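Tryptophan halogenase superfamily (Brevundimonas sp. BAL3, PDB 6FRL) probably halogenates aromatic substrates with the help of reduced flavin, as a flavin-dependent halogenase that prefers bromination over chlorination. Local coordinates at residues His118-Lys122 with Val468-Asp472; Leu132-Ser136 with Leu480-Arg484. All blocks are in the same frame, centred on the assembly; numbering follows the deposited sequence.

Contact 1. Residues His118-Lys122 with Val468-Asp472; sequences HYWLK and VDAMD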
# COMPACT_ATOMS: atom_id res chain seq x y z
N HIS B 118 2.68 0.36 21.61
CA HIS B 118 3.98 0.59 22.30
C HIS B 118 3.81 1.28 23.66
O HIS B 118 4.35 0.82 24.64
CB HIS B 118 4.95 1.40 21.42
CG HIS B 118 5.32 0.71 20.15
ND1 HIS B 118 5.95 -0.52 20.13
CD2 HIS B 118 5.13 1.05 18.85
CE1 HIS B 118 6.16 -0.88 18.88
NE2 HIS B 118 5.65 0.04 18.09
N TYR B 119 3.01 2.34 23.70
CA TYR B 119 2.70 2.99 24.95
C TYR B 119 1.96 2.01 25.91
O TYR B 119 2.30 1.91 27.10
CB TYR B 119 1.86 4.24 24.70
CG TYR B 119 2.56 5.31 23.90
CD1 TYR B 119 3.39 6.26 24.50
CD2 TYR B 119 2.37 5.40 22.51
CE1 TYR B 119 4.03 7.25 23.74
CE2 TYR B 119 2.99 6.38 21.73
CZ TYR B 119 3.81 7.31 22.34
OH TYR B 119 4.42 8.26 21.55
N TRP B 120 0.99 1.25 25.37
CA TRP B 120 0.29 0.22 26.14
C TRP B 120 1.25 -0.82 26.71
O TRP B 120 1.11 -1.24 27.86
CB TRP B 120 -0.77 -0.48 25.30
CG TRP B 120 -1.55 -1.51 26.06
CD1 TRP B 120 -2.57 -1.30 26.94
CD2 TRP B 120 -1.33 -2.92 26.02
NE1 TRP B 120 -3.02 -2.50 27.45
CE2 TRP B 120 -2.28 -3.51 26.90
CE3 TRP B 120 -0.45 -3.74 25.33
CZ2 TRP B 120 -2.35 -4.90 27.11
CZ3 TRP B 120 -0.51 -5.13 25.54
CH2 TRP B 120 -1.46 -5.69 26.42
N LEU B 121 2.23 -1.24 25.92
CA LEU B 121 3.23 -2.19 26.42
C LEU B 121 4.11 -1.63 27.54
O LEU B 121 4.36 -2.33 28.52
CB LEU B 121 4.10 -2.75 25.29
CG LEU B 121 3.34 -3.75 24.43
CD1 LEU B 121 3.95 -3.89 23.04
CD2 LEU B 121 3.27 -5.09 25.15
N LYS B 122 4.58 -0.39 27.40
CA LYS B 122 5.33 0.28 28.47
C LYS B 122 4.57 0.22 29.79
O LYS B 122 5.10 -0.20 30.82
CB LYS B 122 5.64 1.75 28.13
CG LYS B 122 6.20 2.51 29.34
CD LYS B 122 6.68 3.91 28.92
CE LYS B 122 7.34 4.64 30.06
NZ LYS B 122 8.45 3.80 30.60
N VAL B 468 9.17 6.07 23.40
CA VAL B 468 8.05 5.95 24.32
C VAL B 468 8.46 6.05 25.78
O VAL B 468 7.71 6.57 26.57
CB VAL B 468 7.30 4.61 24.06
CG1 VAL B 468 6.27 4.30 25.12
CG2 VAL B 468 6.64 4.65 22.69
N ASP B 469 9.64 5.52 26.14
CA ASP B 469 10.19 5.61 27.52
C ASP B 469 10.61 7.03 27.95
O ASP B 469 10.89 7.25 29.12
CB ASP B 469 11.37 4.67 27.70
CG ASP B 469 10.98 3.20 27.57
OD1 ASP B 469 9.98 2.76 28.17
OD2 ASP B 469 11.69 2.46 26.86
N ALA B 470 10.64 7.99 27.02
CA ALA B 470 10.71 9.44 27.31
C ALA B 470 9.50 9.99 28.14
O ALA B 470 9.61 11.04 28.79
CB ALA B 470 10.86 10.23 26.01
N MET B 471 8.36 9.31 28.08
CA MET B 471 7.13 9.74 28.76
C MET B 471 7.11 9.32 30.25
O MET B 471 7.63 8.27 30.64
CB MET B 471 5.92 9.15 28.01
CG MET B 471 4.57 9.80 28.26
SD MET B 471 3.50 9.75 26.78
CE MET B 471 1.92 9.24 27.46
N ASP B 472 6.50 10.17 31.08
CA ASP B 472 6.45 9.94 32.53
C ASP B 472 5.39 8.86 32.88
O ASP B 472 4.26 8.97 32.44
CB ASP B 472 6.12 11.28 33.21
CG ASP B 472 6.15 11.21 34.74
OD1 ASP B 472 7.25 11.02 35.29
OD2 ASP B 472 5.06 11.35 35.36

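Contact 2. Residues Leu132-Ser136 with Leu480-Arg484; sequences LAAYS and LAEMR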
# COMPACT_ATOMS: atom_id res chain seq x y z
N LEU B 132 -5.65 -4.85 26.27
CA LEU B 132 -5.57 -3.99 25.10
C LEU B 132 -6.98 -3.65 24.52
O LEU B 132 -7.21 -2.53 24.03
CB LEU B 132 -4.68 -4.63 24.05
CG LEU B 132 -4.51 -3.88 22.74
CD1 LEU B 132 -3.60 -2.68 22.91
CD2 LEU B 132 -3.99 -4.84 21.70
N ALA B 133 -7.91 -4.61 24.60
CA ALA B 133 -9.32 -4.43 24.17
C ALA B 133 -10.12 -3.31 24.86
O ALA B 133 -11.11 -2.81 24.30
CB ALA B 133 -10.06 -5.76 24.32
N ALA B 134 -9.72 -2.91 26.07
CA ALA B 134 -10.35 -1.75 26.68
C ALA B 134 -10.13 -0.47 25.91
O ALA B 134 -10.78 0.52 26.22
CB ALA B 134 -9.86 -1.56 28.10
N TYR B 135 -9.24 -0.46 24.93
CA TYR B 135 -8.98 0.73 24.12
C TYR B 135 -9.53 0.67 22.71
O TYR B 135 -9.17 1.50 21.90
CB TYR B 135 -7.49 1.03 24.07
CG TYR B 135 -6.87 1.16 25.43
CD1 TYR B 135 -6.37 0.04 26.08
CD2 TYR B 135 -6.78 2.39 26.07
CE1 TYR B 135 -5.82 0.13 27.34
CE2 TYR B 135 -6.22 2.50 27.35
CZ TYR B 135 -5.73 1.36 27.96
OH TYR B 135 -5.16 1.44 29.20
N SER B 136 -10.41 -0.31 22.43
CA SER B 136 -11.16 -0.41 21.17
C SER B 136 -12.65 -0.28 21.43
O SER B 136 -13.25 -1.13 22.11
CB SER B 136 -10.94 -1.79 20.52
OG SER B 136 -11.84 -1.99 19.42
N LEU B 480 -4.08 7.06 29.65
CA LEU B 480 -4.68 5.77 29.35
C LEU B 480 -5.99 5.52 30.12
O LEU B 480 -6.90 4.94 29.57
CB LEU B 480 -3.67 4.63 29.57
CG LEU B 480 -2.95 4.20 28.27
CD1 LEU B 480 -2.20 5.33 27.56
CD2 LEU B 480 -1.97 3.08 28.51
N ALA B 481 -6.07 5.94 31.38
CA ALA B 481 -7.31 5.77 32.16
C ALA B 481 -8.44 6.65 31.62
O ALA B 481 -9.58 6.23 31.62
CB ALA B 481 -7.07 6.01 33.66
N GLU B 482 -8.10 7.84 31.14
CA GLU B 482 -9.07 8.71 30.44
C GLU B 482 -9.65 8.09 29.15
O GLU B 482 -10.86 8.15 28.92
CB GLU B 482 -8.40 10.07 30.15
CG GLU B 482 -9.19 11.13 29.40
CD GLU B 482 -8.43 12.48 29.31
OE1 GLU B 482 -7.45 12.67 30.07
OE2 GLU B 482 -8.80 13.36 28.49
N MET B 483 -8.79 7.50 28.31
CA MET B 483 -9.21 6.78 27.10
C MET B 483 -10.13 5.63 27.49
O MET B 483 -11.22 5.51 26.96
CB MET B 483 -8.01 6.20 26.36
CG MET B 483 -7.28 7.21 25.50
SD MET B 483 -6.01 6.51 24.42
CE MET B 483 -4.57 6.57 25.46
N ARG B 484 -9.66 4.81 28.42
CA ARG B 484 -10.34 3.62 28.91
C ARG B 484 -11.75 3.94 29.40
O ARG B 484 -12.71 3.23 29.12
CB ARG B 484 -9.45 3.02 30.02
CG ARG B 484 -9.79 1.65 30.54
CD ARG B 484 -8.58 0.95 31.18
NE ARG B 484 -8.15 1.54 32.46
CZ ARG B 484 -7.02 2.23 32.68
NH1 ARG B 484 -6.15 2.51 31.70
NH2 ARG B 484 -6.79 2.69 33.90
O HOH W 1 -12.94 0.88 28.15

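Contact 1. Residues His118-Lys122 with Val468-Asp472
Val-468, Lys-122 and Tyr-119 account for 248 of the 343 Å² buried where helix 116-125 meets the loop that leads into helix 473-492. Val-468 points its CA-to-CB bond at the helix and packs against both of the other side chains. Its CG2 lies 3.9 Å from the centroid of the Tyr-119 ring and only 12° off the ring normal, a CH-pi contact over the face, while its CG1 comes within 3.5 Å of Tyr-119 CD1 and 3.8 Å of Lys-122 CD. Lys-122, one turn after His-118, keeps chi1 to chi3 trans, so its methylene chain runs alongside the loop, with CE 3.7 Å from Met-471 O. The p setting of chi4 then turns the ammonium to Asp-469, and NZ donates to OD1 at 3.1 Å in a salt bridge. That carboxylate is shared: OD1 also hydrogen-bonds His-464, and OD2 forms a salt bridge with Arg-10 of the second subunit, which ties this corner to the dimer interface. On the Tyr-119 ring, Met-471 SD approaches obliquely, 5.0 Å from the centroid and 62° off the normal. Asp-472 N-caps helix 473-492, its OD2 making a weak hydrogen bond to Tyr-475 N. Helix 116-125 thus packs on the loop between helices 447-456 and 473-492 in this halogenase's helical part, through CH-pi, oblique Met-aromatic and salt-bridge contacts.

Contact 2. Residues Leu132-Ser136 with Leu480-Arg484
This is a side-chain-mediated packing contact between the turn that precedes helix 137-143 and the middle of helix 473-492, with one direct hydrogen bond and one bridging water. Tyr-135 contributes 106 of the 240 Å² buried. Its ring meets the helix edge-on: CE2 lies 3.4 Å from Leu-480 O and 3.8 Å from Leu-480 CG, and CD2 is 4.0 Å from Met-483 CB. Arg-484 adds the polar part of the contact, NH1 donating to Tyr-135 OH at 2.9 Å with an N-H...O angle of 135°, while its CG packs 4.0 Å from Ala-134 CB. The oxygen of water 1 donates to both Ala-134 O (2.9 Å) and Arg-484 O (2.6 Å), linking the two backbones. Phe-116 and Trp-120 also meet the tyrosine ring, at interplanar angles of about 55° and 75°. The contact is thus mixed: the ring edge gives apolar packing, while the directional NH1-to-OH bond and the bridging water imply a defined orientation of the turn against the helix.

In the fold
Contacts 1 and 2 have their centres about 15 Å apart on the same side of the chain's centre, about 34 and 27 Å from it. Along the chain their segments alternate, 118-122, 132-136, 468-472, 480-484, so two nearby early segments each pair with one of two nearby late ones across more than 340 residues. Helix 473-492 links the late pair: contact 1 uses the loop entering it, contact 2 its middle. Trp-120 joins the early pair, with CD1 3.6 Å from Tyr-135 CE1 and CZ2 3.4 Å from Leu-132 N. Together they place helix 473-492 and the loop before it against helix 116-125 and the turn at 132-136, before helix 137-143.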